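Local coordinates for conserved hypothetical protein yffB (Pseudomonas aeruginosa, PDB 1RW1), which is of unproven function but, as a thioredoxin-fold member of the ArsC family, probably acts as a glutathione-dependent thiol reductase, at residues Y5-C10 and H30-V35; D11-A16 and I89-L94. All blocks are in the same frame, centred on the assembly; numbering follows the deposited sequence.

Contact 1. Residues Y5-C10 and H30-V35; sequences YGIKAC and HDYKAV
The imidazole of His30 is covered on both faces: CE2 of Tyr5 lies 3.6 Å above one, displaced toward the rim, and CG2 of Val35 sits over the opposite one. The two rings of Tyr5 and His30 meet obliquely, their planes 38° apart. The Tyr32 ring carries the backbone of Gly6 over one face, with the Gly6 N near its rim, while its hydroxyl reaches CB of Tyr5 (OH to CB 3.5 Å) and donates to a water that in turn donates to Tyr5 O. These rings frame the end of a beta-alpha-beta unit of the thioredoxin fold, where the parallel strands 2-6 and 27-31 run out side by side. Tyr5 pairs with His30 and Gly6 with Asp31, and the backbone alternates between neighbours: Gly6 N donates to His30 O at 3.0 Å, then Tyr32 N returns a bond to Gly6 O. Both are nearly straight. The phenol oxygen of Tyr5 is engaged by Glu95 and His41, and Trp45 meets its ring edge-to-face.

Past the strands the pairing gives way to side chains and water. Asp31 is the N-cap of helix 32-35; CG is anti to the backbone N (chi1 179°), and OD1 accepts the Lys33 N-H from above the carboxylate plane. A water links OD1 to Lys8 N. The other oxygen, OD2, lies 4.2 Å from Lys8 NZ, too far for a salt bridge, although the opposite charges probably still attract. Ile7 sends CG2 against Tyr32 and CD1 toward the extended chain of Lys33. Another water joins Lys8 NZ to Asp31, donating to OD2 at 2.6 Å.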
ATOM      1  N   TYR A   5      -2.409   5.980   0.672  1.00  5.41           N
ATOM      2  CA  TYR A   5      -3.140   4.892   1.315  1.00  5.72           C
ATOM      3  C   TYR A   5      -2.272   4.256   2.386  1.00  5.41           C
ATOM      4  O   TYR A   5      -1.120   3.877   2.130  1.00  6.31           O
ATOM      5  CB  TYR A   5      -3.483   3.807   0.290  1.00  5.88           C
ATOM      6  CG  TYR A   5      -4.389   4.237  -0.835  1.00  5.66           C
ATOM      7  CD1 TYR A   5      -3.910   4.931  -1.915  1.00  6.64           C
ATOM      8  CD2 TYR A   5      -5.734   3.932  -0.808  1.00  6.39           C
ATOM      9  CE1 TYR A   5      -4.742   5.308  -2.953  1.00  7.30           C
ATOM     10  CE2 TYR A   5      -6.583   4.305  -1.835  1.00  7.19           C
ATOM     11  CZ  TYR A   5      -6.078   4.993  -2.918  1.00  7.37           C
ATOM     12  OH  TYR A   5      -6.912   5.362  -3.949  1.00  9.15           O
ATOM     13  N   GLY A   6      -2.844   4.081   3.573  1.00  5.78           N
ATOM     14  CA  GLY A   6      -2.150   3.405   4.655  1.00  5.98           C
ATOM     15  C   GLY A   6      -2.865   3.636   5.970  1.00  5.64           C
ATOM     16  O   GLY A   6      -4.092   3.625   6.036  1.00  6.59           O
ATOM     17  N   ILE A   7      -2.090   3.837   7.039  1.00  5.88           N
ATOM     18  CA  ILE A   7      -2.600   4.082   8.383  1.00  6.39           C
ATOM     19  C   ILE A   7      -1.786   5.204   9.020  1.00  6.25           C
ATOM     20  O   ILE A   7      -0.790   5.656   8.462  1.00  7.32           O
ATOM     21  CB  ILE A   7      -2.541   2.784   9.257  1.00  6.44           C
ATOM     22  CG1 ILE A   7      -1.085   2.382   9.540  1.00  7.40           C
ATOM     23  CG2 ILE A   7      -3.331   1.662   8.612  1.00  8.05           C
ATOM     24  CD1 ILE A   7      -0.944   1.265  10.570  1.00  8.96           C
ATOM     25  N   LYS A   8      -2.201   5.654  10.195  1.00  6.79           N
ATOM     26  CA  LYS A   8      -1.480   6.708  10.905  1.00  8.13           C
ATOM     27  C   LYS A   8      -0.228   6.209  11.634  1.00  8.70           C
ATOM     28  O   LYS A   8       0.854   6.795  11.524  1.00  9.48           O
ATOM     29  CB  LYS A   8      -2.430   7.384  11.905  1.00  8.56           C
ATOM     30  CG  LYS A   8      -3.574   8.158  11.258  1.00  8.99           C
ATOM     31  CD  LYS A   8      -4.637   8.580  12.301  1.00 10.94           C
ATOM     32  CE  LYS A   8      -5.753   9.430  11.694  1.00 12.22           C
ATOM     33  NZ  LYS A   8      -6.919   9.625  12.637  1.00 15.23           N
ATOM     34  N   ALA A   9      -0.384   5.137  12.406  1.00  9.05           N
ATOM     35  CA  ALA A   9       0.641   4.704  13.355  1.00 10.45           C
ATOM     36  C   ALA A   9       1.584   3.717  12.677  1.00  9.80           C
ATOM     37  O   ALA A   9       1.598   2.520  12.970  1.00 12.18           O
ATOM     38  CB  ALA A   9       0.000   4.065  14.578  1.00 14.33           C
ATOM     39  N   CYS A  10       2.404   4.261  11.790  1.00  8.42           N
ATOM     40  CA  CYS A  10       3.342   3.486  11.008  1.00  8.77           C
ATOM     41  C   CYS A  10       4.533   4.381  10.731  1.00  8.02           C
ATOM     42  O   CYS A  10       4.345   5.459  10.185  1.00  7.66           O
ATOM     43  CB  CYS A  10       2.717   3.021   9.684  1.00  8.87           C
ATOM     44  SG  CYS A  10       3.877   2.303   8.501  1.00  8.85           S
ATOM     45  N   HIS A  30      -6.199   8.106   2.571  1.00  6.77           N
ATOM     46  CA  HIS A  30      -7.131   6.990   2.658  1.00  6.78           C
ATOM     47  C   HIS A  30      -6.615   6.050   3.752  1.00  6.31           C
ATOM     48  O   HIS A  30      -5.607   5.370   3.562  1.00  6.73           O
ATOM     49  CB  HIS A  30      -7.213   6.268   1.326  1.00  6.79           C
ATOM     50  CG  HIS A  30      -8.156   5.110   1.335  1.00  7.63           C
ATOM     51  ND1 HIS A  30      -9.314   5.091   0.592  1.00  9.26           N
ATOM     52  CD2 HIS A  30      -8.075   3.914   1.966  1.00  8.17           C
ATOM     53  CE1 HIS A  30      -9.905   3.927   0.779  1.00 10.49           C
ATOM     54  NE2 HIS A  30      -9.178   3.194   1.601  1.00  9.64           N
ATOM     55  N   ASP A  31      -7.286   6.080   4.900  1.00  6.35           N
ATOM     56  CA  ASP A  31      -6.842   5.437   6.139  1.00  6.25           C
ATOM     57  C   ASP A  31      -7.584   4.117   6.292  1.00  6.27           C
ATOM     58  O   ASP A  31      -8.811   4.112   6.502  1.00  6.81           O
ATOM     59  CB  ASP A  31      -7.218   6.383   7.269  1.00  7.50           C
ATOM     60  CG  ASP A  31      -6.867   5.893   8.652  1.00  8.25           C
ATOM     61  OD1 ASP A  31      -6.358   4.756   8.823  1.00  8.14           O
ATOM     62  OD2 ASP A  31      -7.117   6.687   9.597  1.00 11.34           O
ATOM     63  N   TYR A  32      -6.889   2.989   6.202  1.00  6.33           N
ATOM     64  CA  TYR A  32      -7.552   1.685   6.295  1.00  6.11           C
ATOM     65  C   TYR A  32      -8.325   1.518   7.588  1.00  6.55           C
ATOM     66  O   TYR A  32      -9.329   0.805   7.588  1.00  7.04           O
ATOM     67  CB  TYR A  32      -6.537   0.553   6.163  1.00  6.56           C
ATOM     68  CG  TYR A  32      -5.762   0.530   4.865  1.00  6.18           C
ATOM     69  CD1 TYR A  32      -6.356   0.780   3.641  1.00  6.49           C
ATOM     70  CD2 TYR A  32      -4.417   0.239   4.863  1.00  6.42           C
ATOM     71  CE1 TYR A  32      -5.623   0.761   2.475  1.00  6.82           C
ATOM     72  CE2 TYR A  32      -3.672   0.221   3.698  1.00  5.92           C
ATOM     73  CZ  TYR A  32      -4.276   0.480   2.498  1.00  5.86           C
ATOM     74  OH  TYR A  32      -3.601   0.473   1.302  1.00  6.66           O
ATOM     75  N   LYS A  33      -7.870   2.113   8.701  1.00  6.68           N
ATOM     76  CA  LYS A  33      -8.583   1.996   9.977  1.00  7.04           C
ATOM     77  C   LYS A  33      -9.849   2.854  10.038  1.00  7.36           C
ATOM     78  O   LYS A  33     -10.646   2.685  10.951  1.00  8.74           O
ATOM     79  CB  LYS A  33      -7.664   2.310  11.154  1.00  7.66           C
ATOM     80  CG  LYS A  33      -6.518   1.325  11.328  1.00  7.97           C
ATOM     81  CD  LYS A  33      -5.695   1.624  12.568  1.00  9.08           C
ATOM     82  CE  LYS A  33      -4.417   0.792  12.683  1.00  9.45           C
ATOM     83  NZ  LYS A  33      -3.522   1.272  13.762  1.00 12.37           N
ATOM     84  N   ALA A  34     -10.031   3.753   9.075  1.00  7.59           N
ATOM     85  CA  ALA A  34     -11.209   4.600   8.993  1.00  8.33           C
ATOM     86  C   ALA A  34     -12.195   4.151   7.912  1.00  7.54           C
ATOM     87  O   ALA A  34     -13.402   4.340   8.094  1.00  8.94           O
ATOM     88  CB  ALA A  34     -10.808   6.050   8.745  1.00  9.89           C
ATOM     89  N   VAL A  35     -11.693   3.620   6.788  1.00  7.63           N
ATOM     90  CA  VAL A  35     -12.544   3.351   5.629  1.00  8.54           C
ATOM     91  C   VAL A  35     -12.305   1.997   4.966  1.00  8.54           C
ATOM     92  O   VAL A  35     -12.971   1.671   3.991  1.00  9.87           O
ATOM     93  CB  VAL A  35     -12.449   4.477   4.573  1.00  9.44           C
ATOM     94  CG1 VAL A  35     -12.955   5.797   5.150  1.00 11.36           C
ATOM     95  CG2 VAL A  35     -11.042   4.605   4.028  1.00 10.37           C
TER
HETATM   96  O   HOH W   1      -0.974   0.896   1.831  1.00  7.10           O
HETATM   97  O   HOH W   2      -4.812   4.769  11.090  1.00  8.29           O
HETATM   98  O   HOH W   3      -7.984   7.044  11.983  1.00 16.26           O
HETATM   99  O   HOH W   4      -2.919   3.865  12.992  1.00  9.78           O

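Contact 2. Residues D11-A16 and I89-L94; sequences DTMKKA and IKRPVL
Pro92 and the selenomethionine at Met13 form the centre of this contact, with Arg91 flanking them; the case illustrates how a helix can be seated against a proline without any hydrogen bond passing between the two. The selenium of Met13 comes to 3.6 Å from CB of Pro92 and also touches its CA and CG. The side chain gets there by folding: CG is anti to the carbonyl carbon, and a bend at chi2 (-66°) places the selenium, and the two side chains slide past each other in opposite directions. Ala16, one turn further along the helix, places its CB against CG of Pro92, again at 3.6 Å. The third helical residue on this side, Thr12, uses its methyl: CG2 approaches CD of the proline at 3.9 Å and the carbonyl oxygen of Arg91 at 3.6 Å. The proline ring is thus met at CB, CG and CD by three different residues of one helical face.

Arg91 crosses Met13 at about a right angle, with its CB 4.0 Å from the selenium and its CD near CG of Met13. The peptide bond between Arg91 and Pro92 is cis, consistent with the cis-proline that borders the active site in many thioredoxin-fold proteins. Pro92 leads directly into strand 93-95, so the contact joins the first turns of helix 11-22 to the loop that enters that strand; Leu4 of strand 2-6 touches both Met13 and Pro92, while Tyr109 of helix 106-113 packs on Ala16 and Pro92.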
ATOM      1  N   ASP A  11       5.736   3.958  11.095  1.00  9.19           N
ATOM      2  CA  ASP A  11       6.893   4.811  10.866  1.00  9.10           C
ATOM      3  C   ASP A  11       7.128   5.084   9.382  1.00  7.55           C
ATOM      4  O   ASP A  11       7.568   6.175   9.038  1.00  8.14           O
ATOM      5  CB  ASP A  11       8.127   4.260  11.526  1.00 11.62           C
ATOM      6  CG  ASP A  11       8.109   4.446  13.028  1.00 14.59           C
ATOM      7  OD1 ASP A  11       7.485   5.399  13.569  1.00 16.65           O
ATOM      8  OD2 ASP A  11       8.744   3.665  13.739  1.00 18.63           O
ATOM      9  N   THR A  12       6.853   4.132   8.495  1.00  7.67           N
ATOM     10  CA  THR A  12       7.025   4.374   7.065  1.00  7.46           C
ATOM     11  C   THR A  12       6.049   5.445   6.591  1.00  6.60           C
ATOM     12  O   THR A  12       6.421   6.331   5.814  1.00  7.07           O
ATOM     13  CB  THR A  12       6.868   3.077   6.283  1.00  8.69           C
ATOM     14  OG1 THR A  12       7.890   2.162   6.700  1.00 10.66           O
ATOM     15  CG2 THR A  12       7.115   3.309   4.815  1.00 10.30           C
HETATM   16  N   MSE A  13       4.800   5.372   7.064  1.00  6.70           N
HETATM   17  CA  MSE A  13       3.828   6.420   6.742  1.00  6.23           C
HETATM   18  C   MSE A  13       4.291   7.781   7.248  1.00  6.14           C
HETATM   19  O   MSE A  13       4.148   8.782   6.554  1.00  6.89           O
HETATM   20  CB  MSE A  13       2.470   6.090   7.360  1.00  6.51           C
HETATM   21  CG  MSE A  13       1.817   4.870   6.779  1.00  7.46           C
HETATM   22 SE   MSE A  13       1.313   5.094   4.904  1.00 12.65          SE
HETATM   23  CE  MSE A  13       0.028   6.520   5.135  1.00  9.81           C
ATOM     24  N   LYS A  14       4.831   7.819   8.464  1.00  6.56           N
ATOM     25  CA  LYS A  14       5.273   9.096   9.029  1.00  6.60           C
ATOM     26  C   LYS A  14       6.375   9.697   8.164  1.00  6.48           C
ATOM     27  O   LYS A  14       6.420  10.921   7.930  1.00  6.89           O
ATOM     28  CB  LYS A  14       5.767   8.904  10.462  1.00  7.12           C
ATOM     29  CG  LYS A  14       4.691   8.506  11.429  1.00  7.34           C
ATOM     30  CD  LYS A  14       5.259   8.072  12.762  1.00  8.14           C
ATOM     31  CE  LYS A  14       4.282   7.298  13.604  1.00  9.77           C
ATOM     32  NZ  LYS A  14       4.974   6.585  14.697  1.00 12.27           N
ATOM     33  N   LYS A  15       7.308   8.860   7.724  1.00  6.42           N
ATOM     34  CA  LYS A  15       8.408   9.310   6.900  1.00  7.05           C
ATOM     35  C   LYS A  15       7.883   9.870   5.572  1.00  6.64           C
ATOM     36  O   LYS A  15       8.271  10.958   5.144  1.00  6.99           O
ATOM     37  CB  LYS A  15       9.389   8.151   6.648  1.00  7.26           C
ATOM     38  CG  LYS A  15      10.107   7.684   7.904  1.00  7.89           C
ATOM     39  CD  LYS A  15      10.669   6.277   7.836  1.00  9.63           C
ATOM     40  CE  LYS A  15      11.600   6.027   6.706  1.00 11.82           C
ATOM     41  NZ  LYS A  15      12.229   4.686   6.890  1.00 14.53           N
ATOM     42  N   ALA A  16       7.011   9.110   4.922  1.00  6.73           N
ATOM     43  CA  ALA A  16       6.484   9.492   3.620  1.00  7.01           C
ATOM     44  C   ALA A  16       5.661  10.770   3.722  1.00  6.67           C
ATOM     45  O   ALA A  16       5.767  11.650   2.862  1.00  7.23           O
ATOM     46  CB  ALA A  16       5.639   8.367   3.048  1.00  7.43           C
ATOM     47  N   ILE A  89      -1.260  -5.017   3.529  1.00  5.91           N
ATOM     48  CA  ILE A  89      -0.891  -4.244   2.343  1.00  6.11           C
ATOM     49  C   ILE A  89       0.378  -3.443   2.631  1.00  5.41           C
ATOM     50  O   ILE A  89       0.470  -2.774   3.656  1.00  5.98           O
ATOM     51  CB  ILE A  89      -2.031  -3.291   1.934  1.00  6.40           C
ATOM     52  CG1 ILE A  89      -3.340  -4.064   1.719  1.00  6.61           C
ATOM     53  CG2 ILE A  89      -1.661  -2.527   0.681  1.00  6.31           C
ATOM     54  CD1 ILE A  89      -4.560  -3.162   1.701  1.00  7.72           C
ATOM     55  N   LYS A  90       1.358  -3.496   1.737  1.00  5.62           N
ATOM     56  CA  LYS A  90       2.550  -2.680   1.890  1.00  5.76           C
ATOM     57  C   LYS A  90       2.165  -1.199   1.928  1.00  5.62           C
ATOM     58  O   LYS A  90       1.269  -0.753   1.215  1.00  6.43           O
ATOM     59  CB  LYS A  90       3.521  -2.942   0.746  1.00  7.56           C
ATOM     60  CG  LYS A  90       4.386  -4.160   0.934  1.00 11.34           C
ATOM     61  CD  LYS A  90       5.773  -3.997   0.326  1.00 14.84           C
ATOM     62  CE  LYS A  90       6.561  -5.307   0.315  1.00 16.31           C
ATOM     63  NZ  LYS A  90       5.911  -6.283  -0.565  1.00 16.28           N
ATOM     64  N   ARG A  91       2.888  -0.453   2.750  1.00  5.74           N
ATOM     65  CA  ARG A  91       2.629   0.982   2.956  1.00  6.02           C
ATOM     66  C   ARG A  91       3.835   1.802   2.484  1.00  6.09           C
ATOM     67  O   ARG A  91       4.993   1.378   2.664  1.00  7.40           O
ATOM     68  CB  ARG A  91       2.259   1.284   4.395  1.00  6.60           C
ATOM     69  CG  ARG A  91       0.970   0.607   4.814  1.00  6.00           C
ATOM     70  CD  ARG A  91       0.505   1.040   6.171  1.00  6.53           C
ATOM     71  NE  ARG A  91       1.357   0.629   7.272  1.00  7.19           N
ATOM     72  CZ  ARG A  91       1.114  -0.402   8.070  1.00  7.39           C
ATOM     73  NH1 ARG A  91       0.095  -1.222   7.875  1.00  7.98           N
ATOM     74  NH2 ARG A  91       1.915  -0.598   9.100  1.00  8.83           N
ATOM     75  N   PRO A  92       3.573   3.061   2.150  1.00  6.42           N
ATOM     76  CA  PRO A  92       2.308   3.526   1.590  1.00  5.96           C
ATOM     77  C   PRO A  92       2.009   2.963   0.228  1.00  5.80           C
ATOM     78  O   PRO A  92       2.860   2.323  -0.380  1.00  6.84           O
ATOM     79  CB  PRO A  92       2.519   5.058   1.467  1.00  7.47           C
ATOM     80  CG  PRO A  92       3.871   5.345   2.057  1.00  7.43           C
ATOM     81  CD  PRO A  92       4.621   4.057   1.913  1.00  7.36           C
ATOM     82  N   VAL A  93       0.806   3.246  -0.267  1.00  5.94           N
ATOM     83  CA  VAL A  93       0.566   3.307  -1.710  1.00  6.17           C
ATOM     84  C   VAL A  93       0.252   4.758  -2.011  1.00  5.94           C
ATOM     85  O   VAL A  93      -0.530   5.392  -1.295  1.00  6.57           O
ATOM     86  CB  VAL A  93      -0.551   2.371  -2.187  1.00  6.89           C
ATOM     87  CG1 VAL A  93      -0.776   2.525  -3.679  1.00  8.26           C
ATOM     88  CG2 VAL A  93      -0.226   0.934  -1.845  1.00  8.54           C
ATOM     89  N   LEU A  94       0.866   5.312  -3.051  1.00  6.85           N
ATOM     90  CA  LEU A  94       0.640   6.699  -3.441  1.00  6.91           C
ATOM     91  C   LEU A  94       0.165   6.704  -4.879  1.00  7.43           C
ATOM     92  O   LEU A  94       0.899   6.272  -5.780  1.00  8.62           O
ATOM     93  CB  LEU A  94       1.912   7.516  -3.304  1.00  7.56           C
ATOM     94  CG  LEU A  94       1.839   8.968  -3.801  1.00  8.77           C
ATOM     95  CD1 LEU A  94       0.795   9.798  -3.056  1.00  9.61           C
ATOM     96  CD2 LEU A  94       3.210   9.620  -3.672  1.00 11.20           C
TER

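How the contacts relate
Contacts 1 and 2, with centres about 9 Å apart, show how a thioredoxin fold assembles its probable reactive end from separate parts of the chain. Residues 5-10 lead straight into helix 11-22, whose first residues, 11-16, belong to contact 2, so one continuous segment supplies a side to each contact. In the sheet, strand 2-6 lies between its partners: parallel to 27-31 in contact 1 and antiparallel to 93-95, with Tyr5 N 2.8 Å from Val93 O, a probable hydrogen bond. Cys10, at the N-cap of helix 11-22, lies where thioredoxin-like proteins carry their reactive cysteine; its SG packs 3.3 Å from Arg91 NE, consistent with a thiol site bordered by the cis-proline loop of contact 2.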